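Local structure of ABC transporter, substrate binding protein (3EAF) at residues L91-V95 against K114-F118; D98-Y102 against G317-K321; G140-L144 against L169-V173; N231-F235 against V251-P256; G234-R238 against I258-F262. The protein probably captures a small solute outside the cell and hands it to the membrane part of an ABC transporter, and binds a magnesium ion. All blocks are in the same frame, centred on the assembly; numbering follows the deposited sequence.

Contact 1 of 5, residues L91-V95 against K114-F118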
# COMPACT_ATOMS: atom_id res chain seq x y z
N LEU A 91 -11.97 10.28 -6.97
CA LEU A 91 -11.36 11.06 -8.04
C LEU A 91 -11.06 10.27 -9.32
O LEU A 91 -10.75 10.87 -10.35
CB LEU A 91 -10.07 11.72 -7.55
CG LEU A 91 -10.23 12.84 -6.52
CD1 LEU A 91 -8.90 13.11 -5.84
CD2 LEU A 91 -10.79 14.11 -7.16
N SER A 92 -11.15 8.94 -9.26
CA SER A 92 -10.68 8.11 -10.37
C SER A 92 -11.30 8.45 -11.74
O SER A 92 -10.59 8.44 -12.75
CB SER A 92 -10.84 6.62 -10.03
OG SER A 92 -12.18 6.31 -9.67
N ASP A 93 -12.60 8.75 -11.77
CA ASP A 93 -13.28 9.08 -13.02
C ASP A 93 -12.86 10.47 -13.52
O ASP A 93 -12.70 10.68 -14.72
CB ASP A 93 -14.81 9.03 -12.87
CG ASP A 93 -15.38 7.61 -12.95
OD1 ASP A 93 -14.71 6.68 -13.47
OD2 ASP A 93 -16.53 7.41 -12.51
N GLN A 94 -12.66 11.39 -12.57
CA GLN A 94 -12.20 12.74 -12.87
C GLN A 94 -10.76 12.76 -13.43
O GLN A 94 -10.49 13.48 -14.40
CB GLN A 94 -12.33 13.65 -11.64
CG GLN A 94 -12.19 15.15 -11.94
CD GLN A 94 -13.22 15.66 -12.94
OE1 GLN A 94 -14.42 15.41 -12.79
NE2 GLN A 94 -12.76 16.37 -13.97
N VAL A 95 -9.85 11.98 -12.84
CA VAL A 95 -8.46 11.92 -13.33
C VAL A 95 -8.36 11.31 -14.74
O VAL A 95 -7.45 11.62 -15.50
CB VAL A 95 -7.48 11.22 -12.34
CG1 VAL A 95 -7.59 11.83 -10.94
CG2 VAL A 95 -7.69 9.71 -12.28
N LYS A 114 -9.85 1.61 -13.80
CA LYS A 114 -9.82 3.05 -14.05
C LYS A 114 -8.54 3.38 -14.82
O LYS A 114 -7.45 3.08 -14.36
CB LYS A 114 -9.88 3.83 -12.73
CG LYS A 114 -11.07 3.48 -11.83
CD LYS A 114 -12.39 3.92 -12.44
CE LYS A 114 -13.55 3.67 -11.49
NZ LYS A 114 -14.87 3.82 -12.18
N PRO A 115 -8.69 3.97 -16.02
CA PRO A 115 -7.56 4.05 -16.96
C PRO A 115 -6.31 4.78 -16.48
O PRO A 115 -5.23 4.47 -16.94
CB PRO A 115 -8.17 4.76 -18.19
CG PRO A 115 -9.66 4.50 -18.07
CD PRO A 115 -9.91 4.58 -16.59
N PHE A 116 -6.44 5.75 -15.57
CA PHE A 116 -5.28 6.55 -15.17
C PHE A 116 -4.74 6.22 -13.78
O PHE A 116 -3.80 6.87 -13.31
CB PHE A 116 -5.55 8.05 -15.33
CG PHE A 116 -5.40 8.53 -16.74
CD1 PHE A 116 -4.22 9.15 -17.16
CD2 PHE A 116 -6.42 8.33 -17.68
CE1 PHE A 116 -4.07 9.58 -18.48
CE2 PHE A 116 -6.28 8.77 -19.00
CZ PHE A 116 -5.09 9.39 -19.40
N ASN A 117 -5.30 5.19 -13.13
CA ASN A 117 -4.86 4.78 -11.80
C ASN A 117 -3.92 3.57 -11.83
O ASN A 117 -4.20 2.55 -12.46
CB ASN A 117 -6.05 4.51 -10.88
CG ASN A 117 -6.82 5.78 -10.54
OD1 ASN A 117 -6.54 6.45 -9.54
ND2 ASN A 117 -7.77 6.14 -11.39
N PHE A 118 -2.79 3.72 -11.13
CA PHE A 118 -1.75 2.68 -11.05
C PHE A 118 -1.22 2.61 -9.63
O PHE A 118 -1.25 3.59 -8.88
CB PHE A 118 -0.58 3.00 -12.00
CG PHE A 118 -0.95 3.06 -13.45
CD1 PHE A 118 -0.79 1.95 -14.27
CD2 PHE A 118 -1.41 4.25 -14.02
CE1 PHE A 118 -1.12 2.00 -15.63
CE2 PHE A 118 -1.74 4.32 -15.38
CZ PHE A 118 -1.58 3.19 -16.19
O HOH W 1 -8.57 6.75 -13.78
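Lys114 lies along Ser92 and ends at Asp93, two consecutive residues of helix 85-98. Its CB starts 4.0 Å from Ser92 CB, and CG settles against the same carbon. From there CD and CE pass the serine hydroxyl, with CE 3.5 Å from Ser92 OG; that oxygen is hydrogen-bonded to Glu89 O in its own helix, and the lysine methylenes simply pack beside it. With CG beside the backbone N (chi1 -55°) and a bend at chi2, the chain runs across the flank of the helix from Ser92 to Asp93, and NZ arrives 3.1 Å from Asp93 OD1. This salt bridge meets the oxygen on its syn side but 34° out of the carboxylate plane. Cut back to an alanine here, the side chain would probably no longer give Asp93 its positive partner or cover the flank of Ser92.

Further along the type I turn from Lys114 to Asn117, water 1 joins the backbones, donating to Ser92 O (2.8 Å) and accepting from Phe116 N (3.0 Å). Val95 places its O over one face of the Phe116 ring, while its CG2 packs 4.1 Å from Phe116 CB. Asn117 ND2 lies 3.4 Å from Ser92 CB. The contact thus grades from an exposed ion pair to buried apolar packing, joining the helix to 117-118, an edge strand of its sheet, with a water satisfying backbone groups that do not meet directly.

Contact 2 of 5, residues D98-Y102 against G317-K321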
# COMPACT_ATOMS: atom_id res chain seq x y z
N ASP A 98 -9.50 14.25 -16.91
CA ASP A 98 -8.42 15.24 -16.90
C ASP A 98 -7.07 14.72 -17.41
O ASP A 98 -6.13 15.51 -17.60
CB ASP A 98 -8.25 15.82 -15.51
CG ASP A 98 -9.48 16.57 -15.04
OD1 ASP A 98 -10.22 17.09 -15.92
OD2 ASP A 98 -9.71 16.64 -13.82
N LYS A 99 -6.98 13.41 -17.62
CA LYS A 99 -5.77 12.76 -18.14
C LYS A 99 -4.55 12.95 -17.25
O LYS A 99 -3.46 13.28 -17.72
CB LYS A 99 -5.47 13.20 -19.58
CG LYS A 99 -6.59 12.95 -20.57
CD LYS A 99 -6.03 12.88 -21.99
CE LYS A 99 -6.99 13.43 -23.02
NZ LYS A 99 -8.26 12.66 -23.09
N ILE A 100 -4.75 12.74 -15.95
CA ILE A 100 -3.68 12.86 -14.95
C ILE A 100 -3.33 11.47 -14.42
O ILE A 100 -4.20 10.78 -13.85
CB ILE A 100 -4.10 13.81 -13.79
CG1 ILE A 100 -4.35 15.23 -14.31
CG2 ILE A 100 -3.05 13.80 -12.66
CD1 ILE A 100 -4.85 16.23 -13.26
N THR A 101 -2.08 11.04 -14.63
CA THR A 101 -1.61 9.74 -14.12
C THR A 101 -1.59 9.77 -12.58
O THR A 101 -1.00 10.66 -11.97
CB THR A 101 -0.21 9.36 -14.68
OG1 THR A 101 -0.34 8.98 -16.05
CG2 THR A 101 0.40 8.19 -13.91
N TYR A 102 -2.26 8.79 -11.97
CA TYR A 102 -2.47 8.81 -10.53
C TYR A 102 -1.91 7.54 -9.90
O TYR A 102 -2.42 6.44 -10.13
CB TYR A 102 -3.97 8.93 -10.23
CG TYR A 102 -4.30 9.62 -8.92
CD1 TYR A 102 -4.72 10.95 -8.91
CD2 TYR A 102 -4.21 8.95 -7.70
CE1 TYR A 102 -5.02 11.60 -7.72
CE2 TYR A 102 -4.51 9.60 -6.50
CZ TYR A 102 -4.92 10.93 -6.53
OH TYR A 102 -5.22 11.58 -5.36
N GLY A 317 0.08 13.63 -19.16
CA GLY A 317 -0.35 12.48 -18.35
C GLY A 317 -0.74 11.25 -19.15
O GLY A 317 -0.55 10.13 -18.70
N GLU A 318 -1.30 11.47 -20.34
CA GLU A 318 -1.67 10.39 -21.26
C GLU A 318 -0.45 9.64 -21.82
O GLU A 318 -0.52 8.43 -22.03
CB GLU A 318 -2.53 10.93 -22.40
CG GLU A 318 -3.10 9.87 -23.31
CD GLU A 318 -4.09 10.43 -24.30
OE1 GLU A 318 -3.68 11.26 -25.15
OE2 GLU A 318 -5.28 10.05 -24.24
N ALA A 319 0.64 10.36 -22.07
CA ALA A 319 1.89 9.73 -22.50
C ALA A 319 2.42 8.83 -21.38
O ALA A 319 2.92 7.74 -21.64
CB ALA A 319 2.93 10.78 -22.88
N LEU A 320 2.29 9.29 -20.14
CA LEU A 320 2.72 8.53 -18.97
C LEU A 320 1.86 7.28 -18.74
O LEU A 320 2.41 6.21 -18.46
CB LEU A 320 2.72 9.41 -17.71
CG LEU A 320 3.77 10.54 -17.65
CD1 LEU A 320 3.53 11.43 -16.45
CD2 LEU A 320 5.19 9.98 -17.64
N LYS A 321 0.54 7.43 -18.86
CA LYS A 321 -0.38 6.29 -18.74
C LYS A 321 -0.05 5.18 -19.74
O LYS A 321 -0.01 4.00 -19.39
CB LYS A 321 -1.85 6.70 -18.94
CG LYS A 321 -2.72 5.58 -19.55
CD LYS A 321 -4.19 5.84 -19.45
CE LYS A 321 -4.95 5.44 -20.71
NZ LYS A 321 -4.87 4.01 -21.09
O HOH W 2 -2.04 15.51 -18.60
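Lys99 closes helix 85-98 with a Schellman motif and packs against the first turn of helix 317-326. It sits in the beta-alpha-beta crossover that links the parallel neighbours 79-82 and 101-104 through helix 85-98. Its positive phi (60°) sends the chain out of the helix and brings Lys99 O to 3.3 Å from Gly317 CA, a CA-H...O contact. A side chain on Gly317 would run into this same oxygen, and its absence permits the close approach. Water 2 adds a bridge, donating to Lys99 O (2.8 Å) and accepting from Gly317 N (2.9 Å). The lysine side chain lies beside Glu318, pointing the same way, with its CD 3.7 Å from Glu318 OE2. NZ stays 4.1 Å from that OE2, beyond a salt bridge, so the attraction between the charges is probably modest.

The strand begins at Thr101. Its OG1 stands anti to the carbonyl carbon (chi1 -73°), which carries the hydroxyl to the helix and near Leu320 CB. Lys321, one residue on from that leucine, pairs with Glu325, a magnesium ligand, and so ties this helical face to the metal site. Gly317 O is gripped twice: by Lys321 N, in the regular helical bond, and by Thr101 OG1, which donates at 2.9 Å from 18° off the carbonyl plane.

Contact 3 of 5, residues G140-L144 against L169-V173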
# COMPACT_ATOMS: atom_id res chain seq x y z
N GLY A 140 -3.22 -24.66 8.82
CA GLY A 140 -4.39 -25.50 8.62
C GLY A 140 -5.67 -24.72 8.38
O GLY A 140 -5.72 -23.50 8.55
N GLN A 141 -6.70 -25.45 7.98
CA GLN A 141 -8.04 -24.90 7.85
C GLN A 141 -8.54 -24.51 9.24
O GLN A 141 -8.10 -25.06 10.24
CB GLN A 141 -8.96 -25.90 7.15
CG GLN A 141 -8.50 -26.20 5.72
CD GLN A 141 -9.31 -27.27 5.01
OE1 GLN A 141 -10.35 -27.73 5.49
NE2 GLN A 141 -8.83 -27.67 3.83
N GLY A 142 -9.44 -23.53 9.29
CA GLY A 142 -9.92 -23.04 10.58
C GLY A 142 -10.84 -21.85 10.51
O GLY A 142 -11.28 -21.44 9.44
N LYS A 143 -11.12 -21.28 11.68
CA LYS A 143 -12.08 -20.20 11.84
C LYS A 143 -11.41 -18.84 11.74
O LYS A 143 -10.33 -18.63 12.31
CB LYS A 143 -12.79 -20.35 13.19
CG LYS A 143 -13.67 -21.60 13.29
CD LYS A 143 -14.33 -21.69 14.65
CE LYS A 143 -15.29 -22.87 14.73
NZ LYS A 143 -16.62 -22.56 14.10
N LEU A 144 -12.07 -17.92 11.04
CA LEU A 144 -11.52 -16.60 10.75
C LEU A 144 -12.47 -15.48 11.15
O LEU A 144 -13.62 -15.46 10.71
CB LEU A 144 -11.17 -16.50 9.25
CG LEU A 144 -10.71 -15.18 8.62
CD1 LEU A 144 -9.39 -14.69 9.22
CD2 LEU A 144 -10.59 -15.31 7.10
N LEU A 169 -10.51 -21.46 0.42
CA LEU A 169 -9.22 -21.44 1.11
C LEU A 169 -9.22 -22.31 2.36
O LEU A 169 -8.20 -22.45 3.03
CB LEU A 169 -8.82 -20.00 1.48
CG LEU A 169 -8.63 -18.92 0.41
CD1 LEU A 169 -8.44 -17.56 1.07
CD2 LEU A 169 -7.46 -19.24 -0.52
N GLY A 170 -10.37 -22.90 2.67
CA GLY A 170 -10.53 -23.70 3.88
C GLY A 170 -10.72 -22.87 5.14
O GLY A 170 -10.41 -23.32 6.25
N LEU A 171 -11.23 -21.65 4.97
CA LEU A 171 -11.44 -20.76 6.10
C LEU A 171 -12.93 -20.44 6.28
O LEU A 171 -13.61 -20.04 5.34
CB LEU A 171 -10.62 -19.47 5.93
CG LEU A 171 -9.10 -19.59 5.86
CD1 LEU A 171 -8.45 -18.26 5.50
CD2 LEU A 171 -8.51 -20.13 7.16
N GLN A 172 -13.41 -20.65 7.50
CA GLN A 172 -14.79 -20.32 7.86
C GLN A 172 -14.81 -18.96 8.54
O GLN A 172 -14.25 -18.79 9.62
CB GLN A 172 -15.39 -21.41 8.77
CG GLN A 172 -16.52 -20.95 9.72
CD GLN A 172 -17.90 -20.76 9.06
OE1 GLN A 172 -18.12 -21.11 7.90
NE2 GLN A 172 -18.84 -20.21 9.84
N VAL A 173 -15.43 -17.99 7.88
CA VAL A 173 -15.59 -16.65 8.45
C VAL A 173 -16.65 -16.71 9.55
O VAL A 173 -17.82 -17.02 9.28
CB VAL A 173 -15.98 -15.59 7.37
CG1 VAL A 173 -16.35 -14.26 8.01
CG2 VAL A 173 -14.85 -15.42 6.36
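Gln141 holds its flat amide against Gly170, whose CA lies over one face of the group, 3.9 Å from Gln141 CD. The oxygen of Gly170 meanwhile reaches Gln141 CB at 3.1 Å, a snug fit in which a side chain on Gly170 would strike Gln141 CG. Beyond this start the flat groups are peptides, linked in parallel beta pairing. Gly142 N donates to Gly170 O at 3.2 Å, nearly straight on to the carbonyl. Gln172 N then donates to Gly142 O (3.0 Å), and Leu144 N to Gln172 O (2.7 Å), the latter approaching 30° from the carbonyl plane. CA-H...O contacts accompany these bonds, among them Val173 CA to Leu144 O at 3.2 Å.

Lys143 and Gln172 occupy one face of the sheet, both exposed. On the other, Leu144 and Leu171 are buried; with CG anti to its backbone N (chi1 174°), Leu144 brings CD2 to 4.0 Å from Leu171 CD1, while Val173 CG2 borders the same methyl less closely. The two short strand segments are turned by 37°, in keeping with a twisted sheet. Strand 171-178 is one edge of the sheet, and strand 142-148 has strand 202-205 on its other side, where Lys143 and Leu144 have further neighbours. Leu132 of helix 124-139 covers the leucine face, touching both Leu144 and Leu171, and helices 153-156 and 159-165 make the crossover between the paired strands.

Contact 4 of 5, residues N231-F235 against V251-P256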
# COMPACT_ATOMS: atom_id res chain seq x y z
N ASN A 231 -3.25 -6.38 6.96
CA ASN A 231 -2.93 -5.77 5.69
C ASN A 231 -1.60 -5.02 5.78
O ASN A 231 -1.09 -4.80 6.88
CB ASN A 231 -4.05 -4.83 5.26
CG ASN A 231 -4.09 -3.56 6.07
OD1 ASN A 231 -3.71 -2.52 5.58
ND2 ASN A 231 -4.59 -3.64 7.31
N VAL A 232 -1.06 -4.65 4.63
CA VAL A 232 0.26 -3.99 4.52
C VAL A 232 0.45 -2.75 5.42
O VAL A 232 1.54 -2.55 5.97
CB VAL A 232 0.64 -3.69 3.02
CG1 VAL A 232 -0.41 -2.80 2.33
CG2 VAL A 232 2.05 -3.08 2.92
N TRP A 233 -0.60 -1.94 5.57
CA TRP A 233 -0.52 -0.71 6.37
C TRP A 233 -0.69 -0.95 7.87
O TRP A 233 -0.64 -0.00 8.66
CB TRP A 233 -1.53 0.34 5.87
CG TRP A 233 -1.37 0.73 4.43
CD1 TRP A 233 -2.18 0.37 3.39
CD2 TRP A 233 -0.33 1.54 3.86
NE1 TRP A 233 -1.71 0.91 2.21
CE2 TRP A 233 -0.58 1.63 2.47
CE3 TRP A 233 0.78 2.21 4.38
CZ2 TRP A 233 0.24 2.36 1.60
CZ3 TRP A 233 1.60 2.94 3.52
CH2 TRP A 233 1.32 3.00 2.14
N GLY A 234 -0.86 -2.21 8.28
CA GLY A 234 -1.16 -2.55 9.68
C GLY A 234 -0.01 -3.13 10.47
O GLY A 234 -0.15 -3.43 11.66
N PHE A 235 1.14 -3.28 9.80
CA PHE A 235 2.28 -4.01 10.33
C PHE A 235 3.56 -3.47 9.69
O PHE A 235 3.62 -3.30 8.47
CB PHE A 235 2.14 -5.49 9.99
CG PHE A 235 3.11 -6.41 10.71
CD1 PHE A 235 2.75 -7.02 11.90
CD2 PHE A 235 4.37 -6.69 10.16
CE1 PHE A 235 3.63 -7.89 12.56
CE2 PHE A 235 5.26 -7.55 10.81
CZ PHE A 235 4.88 -8.15 12.01
N VAL A 251 1.74 -12.91 15.26
CA VAL A 251 1.28 -11.85 14.35
C VAL A 251 2.05 -11.89 13.04
O VAL A 251 3.27 -12.10 13.02
CB VAL A 251 1.38 -10.43 14.98
CG1 VAL A 251 0.70 -9.39 14.08
CG2 VAL A 251 0.74 -10.39 16.38
N PHE A 252 1.34 -11.69 11.94
CA PHE A 252 1.93 -11.68 10.61
C PHE A 252 1.50 -10.44 9.84
O PHE A 252 0.34 -10.01 9.95
CB PHE A 252 1.53 -12.95 9.84
CG PHE A 252 2.06 -14.23 10.44
CD1 PHE A 252 3.27 -14.77 10.01
CD2 PHE A 252 1.34 -14.90 11.44
CE1 PHE A 252 3.77 -15.95 10.56
CE2 PHE A 252 1.83 -16.08 12.00
CZ PHE A 252 3.05 -16.60 11.56
N GLY A 253 2.41 -9.88 9.06
CA GLY A 253 2.12 -8.74 8.22
C GLY A 253 2.33 -9.06 6.76
O GLY A 253 3.25 -9.81 6.41
N ILE A 254 1.48 -8.51 5.91
CA ILE A 254 1.65 -8.63 4.47
C ILE A 254 2.46 -7.44 3.99
O ILE A 254 2.32 -6.33 4.52
CB ILE A 254 0.28 -8.66 3.75
CG1 ILE A 254 -0.58 -9.84 4.23
CG2 ILE A 254 0.45 -8.70 2.22
CD1 ILE A 254 -2.04 -9.77 3.79
N SER A 255 3.33 -7.66 3.00
CA SER A 255 3.97 -6.56 2.30
C SER A 255 4.37 -6.99 0.90
O SER A 255 5.06 -8.00 0.74
CB SER A 255 5.20 -6.05 3.06
OG SER A 255 5.83 -5.02 2.33
N PRO A 256 3.93 -6.24 -0.13
CA PRO A 256 4.42 -6.46 -1.50
C PRO A 256 5.88 -6.04 -1.70
O PRO A 256 6.49 -6.37 -2.74
CB PRO A 256 3.49 -5.57 -2.35
CG PRO A 256 2.33 -5.23 -1.45
CD PRO A 256 2.92 -5.17 -0.07
O HOH W 3 3.90 -5.39 6.51
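Phe235 swings its CG anti to the backbone N (chi1 -169°), which lays the ring over Gly253 of strand 251-255. The scene is the loop leaving parallel strand 227-230 in the alpha/beta fold of a periplasmic binding protein, folded back over the neighbouring strand. Gly253 CA makes a CH-pi contact, 3.9 Å from the ring centroid of Phe235 and 29° off the normal; a side chain on this glycine would strike Phe235 CD2. The peptide running from Phe252 lies under the same face, its carbonyl carbon toward the rim. Val251 meets the ring obliquely, with CG1 3.6 Å from Phe235 CE1.

At the other end, Val232 crosses Pro256 at about a right angle, and its CG2, itself anti to the backbone N, packs 3.8 Å from Pro256 CD. The backbones come closest where Val232 CA approaches Ile254 O at 3.1 Å, a CA-H...O contact. An Asx turn shapes the start of the loop, around Val232: Trp233 N donates to Asn231 OD1 at 3.2 Å, coming from 61° out of the amide's carbonyl plane. Tyr154 OH is the stronger partner of that oxygen, and Asn231 ND2 bonds the backbone oxygens of Cys205 and Asn207, so this buried amide is well fixed. Water 3 joins the two backbones, donating to Phe235 O at 2.9 Å and to Ile254 O at 2.7 Å.

Contact 5 of 5, residues G234-R238 against I258-F262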
# COMPACT_ATOMS: atom_id res chain seq x y z
N GLY A 234 -0.86 -2.21 8.28
CA GLY A 234 -1.16 -2.55 9.68
C GLY A 234 -0.01 -3.13 10.47
O GLY A 234 -0.15 -3.43 11.66
N PHE A 235 1.14 -3.28 9.80
CA PHE A 235 2.28 -4.01 10.33
C PHE A 235 3.56 -3.47 9.69
O PHE A 235 3.62 -3.30 8.47
CB PHE A 235 2.14 -5.49 9.99
CG PHE A 235 3.11 -6.41 10.71
CD1 PHE A 235 2.75 -7.02 11.90
CD2 PHE A 235 4.37 -6.69 10.16
CE1 PHE A 235 3.63 -7.89 12.56
CE2 PHE A 235 5.26 -7.55 10.81
CZ PHE A 235 4.88 -8.15 12.01
N ASP A 236 4.55 -3.17 10.52
CA ASP A 236 5.90 -2.80 10.05
C ASP A 236 6.92 -2.97 11.17
O ASP A 236 6.65 -3.67 12.15
CB ASP A 236 5.94 -1.39 9.39
CG ASP A 236 5.56 -0.25 10.35
OD1 ASP A 236 6.09 -0.19 11.48
OD2 ASP A 236 4.72 0.60 9.96
N GLU A 237 8.08 -2.32 11.02
CA GLU A 237 9.21 -2.44 11.95
C GLU A 237 8.87 -2.08 13.40
O GLU A 237 9.54 -2.54 14.32
CB GLU A 237 10.40 -1.59 11.46
CG GLU A 237 11.01 -2.03 10.12
CD GLU A 237 10.34 -1.38 8.91
OE1 GLU A 237 9.25 -0.78 9.06
OE2 GLU A 237 10.90 -1.47 7.81
N ARG A 238 7.83 -1.27 13.59
CA ARG A 238 7.39 -0.82 14.92
C ARG A 238 6.52 -1.84 15.65
O ARG A 238 6.32 -1.74 16.86
CB ARG A 238 6.62 0.50 14.81
CG ARG A 238 7.47 1.70 14.42
CD ARG A 238 6.60 2.88 14.00
NE ARG A 238 5.85 2.58 12.78
CZ ARG A 238 5.00 3.41 12.18
NH1 ARG A 238 4.76 4.62 12.68
NH2 ARG A 238 4.38 3.04 11.07
N ILE A 258 9.92 -5.54 -0.09
CA ILE A 258 10.93 -5.98 0.87
C ILE A 258 11.23 -4.87 1.88
O ILE A 258 11.29 -3.69 1.52
CB ILE A 258 12.22 -6.48 0.15
CG1 ILE A 258 13.05 -7.40 1.05
CG2 ILE A 258 13.07 -5.31 -0.39
CD1 ILE A 258 12.35 -8.71 1.45
N TYR A 259 11.35 -5.23 3.16
CA TYR A 259 11.73 -4.27 4.20
C TYR A 259 13.21 -3.97 4.03
O TYR A 259 13.97 -4.86 3.64
CB TYR A 259 11.54 -4.84 5.60
CG TYR A 259 10.13 -5.01 6.12
CD1 TYR A 259 9.04 -5.13 5.26
CD2 TYR A 259 9.90 -5.10 7.49
CE1 TYR A 259 7.75 -5.31 5.76
CE2 TYR A 259 8.63 -5.27 8.00
CZ TYR A 259 7.56 -5.38 7.13
OH TYR A 259 6.31 -5.56 7.66
N PRO A 260 13.64 -2.72 4.35
CA PRO A 260 15.09 -2.44 4.33
C PRO A 260 15.94 -3.46 5.14
O PRO A 260 17.00 -3.84 4.67
CB PRO A 260 15.18 -1.03 4.95
CG PRO A 260 13.88 -0.40 4.60
CD PRO A 260 12.86 -1.52 4.70
N MSE A 261 15.45 -3.89 6.30
CA MSE A 261 16.17 -4.87 7.15
C MSE A 261 16.38 -6.26 6.52
O MSE A 261 17.26 -7.01 6.96
CB MSE A 261 15.47 -5.03 8.51
CG MSE A 261 14.03 -5.51 8.42
SE MSE A 261 13.23 -5.92 10.15
CE MSE A 261 13.63 -4.30 11.16
N PHE A 262 15.59 -6.60 5.51
CA PHE A 262 15.78 -7.86 4.76
C PHE A 262 16.39 -7.60 3.37
O PHE A 262 16.49 -8.51 2.54
CB PHE A 262 14.46 -8.63 4.60
CG PHE A 262 13.73 -8.89 5.90
CD1 PHE A 262 14.37 -9.49 6.98
CD2 PHE A 262 12.39 -8.54 6.03
CE1 PHE A 262 13.69 -9.73 8.18
CE2 PHE A 262 11.70 -8.78 7.22
CZ PHE A 262 12.35 -9.37 8.30
O HOH W 3 3.90 -5.39 6.51
O HOH W 4 13.36 -2.44 7.73
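Glu237 and Tyr259 carry the nearest CA atoms, 8.4 Å apart, so these two loops, which follow the parallel strands 227-230 and 251-255, meet through side chains and waters. The first loop is a helix-capping turn: Asp236 OD1 accepts from Arg238 N ahead of helix 239-243. Tyr259 crosses Phe235 at about a right angle and puts its OH at the edge of that ring, in plane, 3.4 Å from Phe235 CD2. The hydroxyl donates to water 3 at 2.7 Å.

Glu237 is bent at chi2 (88°), and this bend brings its carboxylate beside Tyr259, with the two planes 38° apart. OE2 lies 3.7 Å from Pro260 CD and has two polar partners: water 4, which donates to Glu237 OE2 at 2.6 Å and in turn accepts from Met261 N at 2.9 Å, and Leu288 N at the start of helix 288-304. The selenomethionine Met261 runs the opposite way alongside the aliphatic part of Glu237, its CE 3.6 Å from Glu237 CG. With Glu237 replaced by an alanine, Leu288 N and water 4 would probably lose their carboxylate partner and the Met261 methyl a neighbour.

Asp236, also paired with Arg289, is gripped side-on by Arg238: NE binds OD1, and Arg238 NH2 meets the syn lone pair of Asp236 OD2 at 2.7 Å, almost straight (175°).

Four of the contacts reach the two sheets, and contact 5 joins loops that follow strands of the second. Contacts 1 and 2, centres 9 Å apart, share the six-stranded sheet through neighbouring strands 101-104 and 117-118, and their segments alternate along the chain. Contacts 3 and 4, centres 19 Å apart, reach the seven-stranded sheet, the former at one edge, strand 171-178; contact 5 shares a loop and water 3 with contact 4, with centres 9 Å apart. Contacts 3, 4 and 5 are nested inside the loop closed by contact 2. The chain builds five strands of the second sheet, returns to the first lobe with helix 317-326, then adds strands 352-357 and 363-369, as expected for a two-lobed periplasmic binding protein.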